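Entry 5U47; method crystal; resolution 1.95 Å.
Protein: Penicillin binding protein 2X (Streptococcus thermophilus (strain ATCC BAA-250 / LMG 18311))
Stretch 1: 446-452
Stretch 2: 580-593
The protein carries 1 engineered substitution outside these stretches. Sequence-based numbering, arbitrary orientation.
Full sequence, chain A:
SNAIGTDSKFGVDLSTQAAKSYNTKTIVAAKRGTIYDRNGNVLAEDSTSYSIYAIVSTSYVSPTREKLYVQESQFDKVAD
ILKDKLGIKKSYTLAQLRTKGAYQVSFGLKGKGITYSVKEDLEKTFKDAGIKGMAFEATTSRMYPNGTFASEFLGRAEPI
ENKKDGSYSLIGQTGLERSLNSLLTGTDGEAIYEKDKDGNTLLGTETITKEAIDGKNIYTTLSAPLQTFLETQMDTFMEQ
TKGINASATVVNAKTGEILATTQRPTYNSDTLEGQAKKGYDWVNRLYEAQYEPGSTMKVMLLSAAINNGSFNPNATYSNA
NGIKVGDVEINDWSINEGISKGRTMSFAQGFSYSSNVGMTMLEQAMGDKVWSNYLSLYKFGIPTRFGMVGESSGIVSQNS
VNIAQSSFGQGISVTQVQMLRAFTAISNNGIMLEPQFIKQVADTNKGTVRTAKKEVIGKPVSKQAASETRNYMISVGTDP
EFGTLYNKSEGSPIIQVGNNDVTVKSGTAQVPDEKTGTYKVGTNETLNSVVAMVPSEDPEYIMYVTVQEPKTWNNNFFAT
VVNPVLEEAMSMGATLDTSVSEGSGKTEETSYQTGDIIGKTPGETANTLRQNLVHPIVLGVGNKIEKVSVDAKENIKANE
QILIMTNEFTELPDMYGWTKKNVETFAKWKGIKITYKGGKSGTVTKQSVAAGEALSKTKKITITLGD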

# COMPACT_ATOMS: atom_id res chain seq x y z
N LYS A 446 -15.84 -14.49 -15.78
CA LYS A 446 -15.19 -15.10 -16.94
C LYS A 446 -14.25 -16.24 -16.63
O LYS A 446 -13.90 -17.01 -17.52
CB LYS A 446 -14.44 -14.03 -17.73
CG LYS A 446 -15.32 -12.92 -18.28
CD LYS A 446 -16.43 -13.48 -19.15
CE LYS A 446 -17.22 -12.38 -19.83
NZ LYS A 446 -18.42 -12.99 -20.47
N GLY A 447 -13.84 -16.36 -15.38
CA GLY A 447 -12.91 -17.39 -15.00
C GLY A 447 -11.50 -17.08 -15.47
O GLY A 447 -10.75 -17.99 -15.84
N THR A 448 -11.14 -15.81 -15.48
CA THR A 448 -9.79 -15.42 -15.86
C THR A 448 -9.12 -14.62 -14.74
O THR A 448 -9.78 -14.01 -13.90
CB THR A 448 -9.76 -14.61 -17.17
OG1 THR A 448 -10.55 -13.43 -17.02
CG2 THR A 448 -10.30 -15.42 -18.31
N VAL A 449 -7.79 -14.61 -14.76
CA VAL A 449 -7.01 -13.91 -13.78
C VAL A 449 -5.78 -13.26 -14.39
O VAL A 449 -5.37 -13.62 -15.51
CB VAL A 449 -6.47 -14.86 -12.69
CG1 VAL A 449 -7.62 -15.59 -12.00
CG2 VAL A 449 -5.45 -15.87 -13.27
N ARG A 450 -5.23 -12.32 -13.65
CA ARG A 450 -3.92 -11.69 -13.92
C ARG A 450 -3.20 -11.80 -12.59
O ARG A 450 -3.69 -11.29 -11.58
CB ARG A 450 -4.05 -10.23 -14.36
CG ARG A 450 -4.56 -10.13 -15.77
CD ARG A 450 -4.87 -8.71 -16.19
NE ARG A 450 -3.68 -7.90 -16.45
CZ ARG A 450 -2.96 -7.90 -17.58
NH1 ARG A 450 -3.25 -8.72 -18.58
NH2 ARG A 450 -1.92 -7.09 -17.70
N THR A 451 -2.06 -12.50 -12.61
CA THR A 451 -1.29 -12.78 -11.40
C THR A 451 0.09 -12.11 -11.43
O THR A 451 0.80 -12.18 -12.44
CB THR A 451 -1.20 -14.30 -11.22
OG1 THR A 451 -2.53 -14.85 -11.26
CG2 THR A 451 -0.55 -14.67 -9.87
N ALA A 452 0.46 -11.48 -10.31
CA ALA A 452 1.70 -10.71 -10.21
C ALA A 452 2.96 -11.53 -10.02
O ALA A 452 2.93 -12.63 -9.51
CB ALA A 452 1.60 -9.69 -9.08
N VAL A 580 -2.92 -17.62 -4.21
CA VAL A 580 -3.78 -18.15 -5.28
C VAL A 580 -2.98 -18.37 -6.59
O VAL A 580 -3.49 -19.02 -7.50
CB VAL A 580 -5.01 -17.26 -5.56
CG1 VAL A 580 -6.01 -17.35 -4.42
CG2 VAL A 580 -4.61 -15.81 -5.84
N SER A 581 -1.76 -17.82 -6.67
CA SER A 581 -0.85 -18.04 -7.82
C SER A 581 -0.66 -19.53 -8.07
O SER A 581 -0.72 -19.98 -9.22
CB SER A 581 0.53 -17.41 -7.58
OG SER A 581 0.46 -16.03 -7.31
N GLU A 582 -0.40 -20.28 -6.99
CA GLU A 582 -0.26 -21.75 -7.05
C GLU A 582 -1.66 -22.36 -7.11
O GLU A 582 -2.29 -22.64 -6.09
CB GLU A 582 0.52 -22.31 -5.84
CG GLU A 582 2.04 -22.10 -5.87
CD GLU A 582 2.48 -20.65 -5.71
OE1 GLU A 582 1.71 -19.82 -5.20
OE2 GLU A 582 3.63 -20.35 -6.10
N GLY A 583 -2.14 -22.55 -8.34
CA GLY A 583 -3.50 -23.04 -8.61
C GLY A 583 -4.13 -22.25 -9.75
O GLY A 583 -5.17 -22.65 -10.29
N SER A 584 -3.49 -21.12 -10.12
CA SER A 584 -3.96 -20.23 -11.20
C SER A 584 -3.06 -20.23 -12.46
O SER A 584 -3.35 -19.51 -13.42
CB SER A 584 -4.08 -18.80 -10.67
OG SER A 584 -5.05 -18.71 -9.64
N GLY A 585 -1.99 -21.04 -12.46
CA GLY A 585 -1.08 -21.14 -13.61
C GLY A 585 -1.70 -21.74 -14.87
O GLY A 585 -1.20 -21.52 -15.98
N LYS A 586 -2.77 -22.51 -14.68
CA LYS A 586 -3.52 -23.14 -15.77
C LYS A 586 -4.80 -22.34 -16.08
O LYS A 586 -5.59 -22.72 -16.96
CB LYS A 586 -3.89 -24.58 -15.39
CG LYS A 586 -2.69 -25.43 -14.99
CD LYS A 586 -3.07 -26.83 -14.56
CE LYS A 586 -1.83 -27.58 -14.08
NZ LYS A 586 -2.13 -28.98 -13.66
N THR A 587 -5.01 -21.24 -15.34
CA THR A 587 -6.19 -20.40 -15.54
C THR A 587 -5.87 -19.40 -16.65
O THR A 587 -4.80 -18.80 -16.67
CB THR A 587 -6.59 -19.61 -14.25
OG1 THR A 587 -6.71 -20.49 -13.14
CG2 THR A 587 -7.94 -18.89 -14.45
N GLU A 588 -6.82 -19.25 -17.57
CA GLU A 588 -6.69 -18.31 -18.67
C GLU A 588 -6.41 -16.92 -18.12
O GLU A 588 -6.91 -16.55 -17.05
CB GLU A 588 -7.98 -18.32 -19.49
CG GLU A 588 -8.05 -17.35 -20.66
CD GLU A 588 -9.38 -17.43 -21.41
OE1 GLU A 588 -10.22 -18.29 -21.06
OE2 GLU A 588 -9.59 -16.63 -22.35
N GLU A 589 -5.58 -16.15 -18.83
CA GLU A 589 -5.22 -14.82 -18.38
C GLU A 589 -6.16 -13.75 -18.95
O GLU A 589 -6.47 -13.75 -20.13
CB GLU A 589 -3.74 -14.50 -18.72
CG GLU A 589 -3.25 -13.20 -18.08
CD GLU A 589 -1.79 -12.93 -18.34
OE1 GLU A 589 -1.54 -12.16 -19.27
OE2 GLU A 589 -0.90 -13.50 -17.65
N THR A 590 -6.59 -12.82 -18.10
CA THR A 590 -7.48 -11.73 -18.51
C THR A 590 -6.71 -10.78 -19.42
O THR A 590 -5.56 -10.44 -19.15
CB THR A 590 -7.99 -10.90 -17.30
OG1 THR A 590 -8.44 -11.76 -16.25
CG2 THR A 590 -9.14 -9.97 -17.72
N SER A 591 -7.34 -10.37 -20.52
CA SER A 591 -6.70 -9.45 -21.45
C SER A 591 -6.73 -8.02 -20.88
O SER A 591 -7.63 -7.66 -20.09
CB SER A 591 -7.39 -9.51 -22.83
OG SER A 591 -8.70 -9.00 -22.75
N TYR A 592 -5.74 -7.21 -21.27
CA TYR A 592 -5.67 -5.79 -20.86
C TYR A 592 -4.98 -4.97 -21.94
O TYR A 592 -4.03 -5.44 -22.56
CB TYR A 592 -4.89 -5.61 -19.53
CG TYR A 592 -4.74 -4.15 -19.14
CD1 TYR A 592 -5.82 -3.43 -18.60
CD2 TYR A 592 -3.53 -3.47 -19.33
CE1 TYR A 592 -5.70 -2.09 -18.27
CE2 TYR A 592 -3.40 -2.12 -18.99
CZ TYR A 592 -4.48 -1.44 -18.45
OH TYR A 592 -4.34 -0.10 -18.11
N GLN A 593 -5.47 -3.76 -22.17
CA GLN A 593 -4.84 -2.83 -23.11
C GLN A 593 -4.87 -1.42 -22.50
O GLN A 593 -5.75 -1.09 -21.71
CB GLN A 593 -5.48 -2.93 -24.51
CG GLN A 593 -6.97 -2.77 -24.57
CD GLN A 593 -7.54 -3.08 -25.96
OE1 GLN A 593 -7.36 -4.18 -26.50
NE2 GLN A 593 -8.23 -2.12 -26.52
O HOH W 1 -2.17 -16.64 -13.21
O HOH W 2 -1.31 -13.89 -15.07

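A short strand can hold a chain segment with no regular secondary structure of its own when one residue bonds through both backbone groups and its neighbours add side-chain contacts. Residues 446-452 of this penicillin binding protein, packed against 580-593, illustrate the principle, with 616 Å² buried in total. Gly 447 leads into the strand with a positive phi of 74°, a conformation that favours glycine, and its carbonyl O lies 3.3 Å from CG2 of Thr 587. Thr 448 is buried and points toward the partner. Its p rotamer brings OG1 within 2.8 Å of Thr 590 OG1, a hydrogen bond in which either hydroxyl could donate, while its CG2 packs 3.8 Å from CG of Glu 588; threonine thus meets a hydroxyl with its own hydroxyl and the aliphatic part of Glu 588 with its methyl.

Val 449 forms the single backbone bridge, with Glu 589. Its N donates to Glu 588 O (3.1 Å), and its O accepts from Thr 590 N (3.0 Å), so the pair of bonds straddles Glu 589. Although the valine's CA-to-CB bond points away, CG2 reaches CB of Thr 587 at 4.0 Å.

Arg 450 starts sideways, but its long side chain returns to the partner. NH1 donates to Thr 590 O (2.9 Å) at the guanidinium edge, leaving one face to cover CB of Tyr 592, 3.6 Å from CZ of Arg 450. The salt bridge from Arg 450 NH1 to Glu 589 OE1 is long, 3.9 Å, and purely electrostatic, since the oxygen lies well out of the guanidinium plane.

At Thr 451 water extends the contact. One molecule links its OG1 (2.7 Å from the water O) to Ser 584 O; another accepts from its N and donates to Glu 589 OE2. Its methyl CG2, meanwhile, sits 3.1 Å from Ser 581 OG.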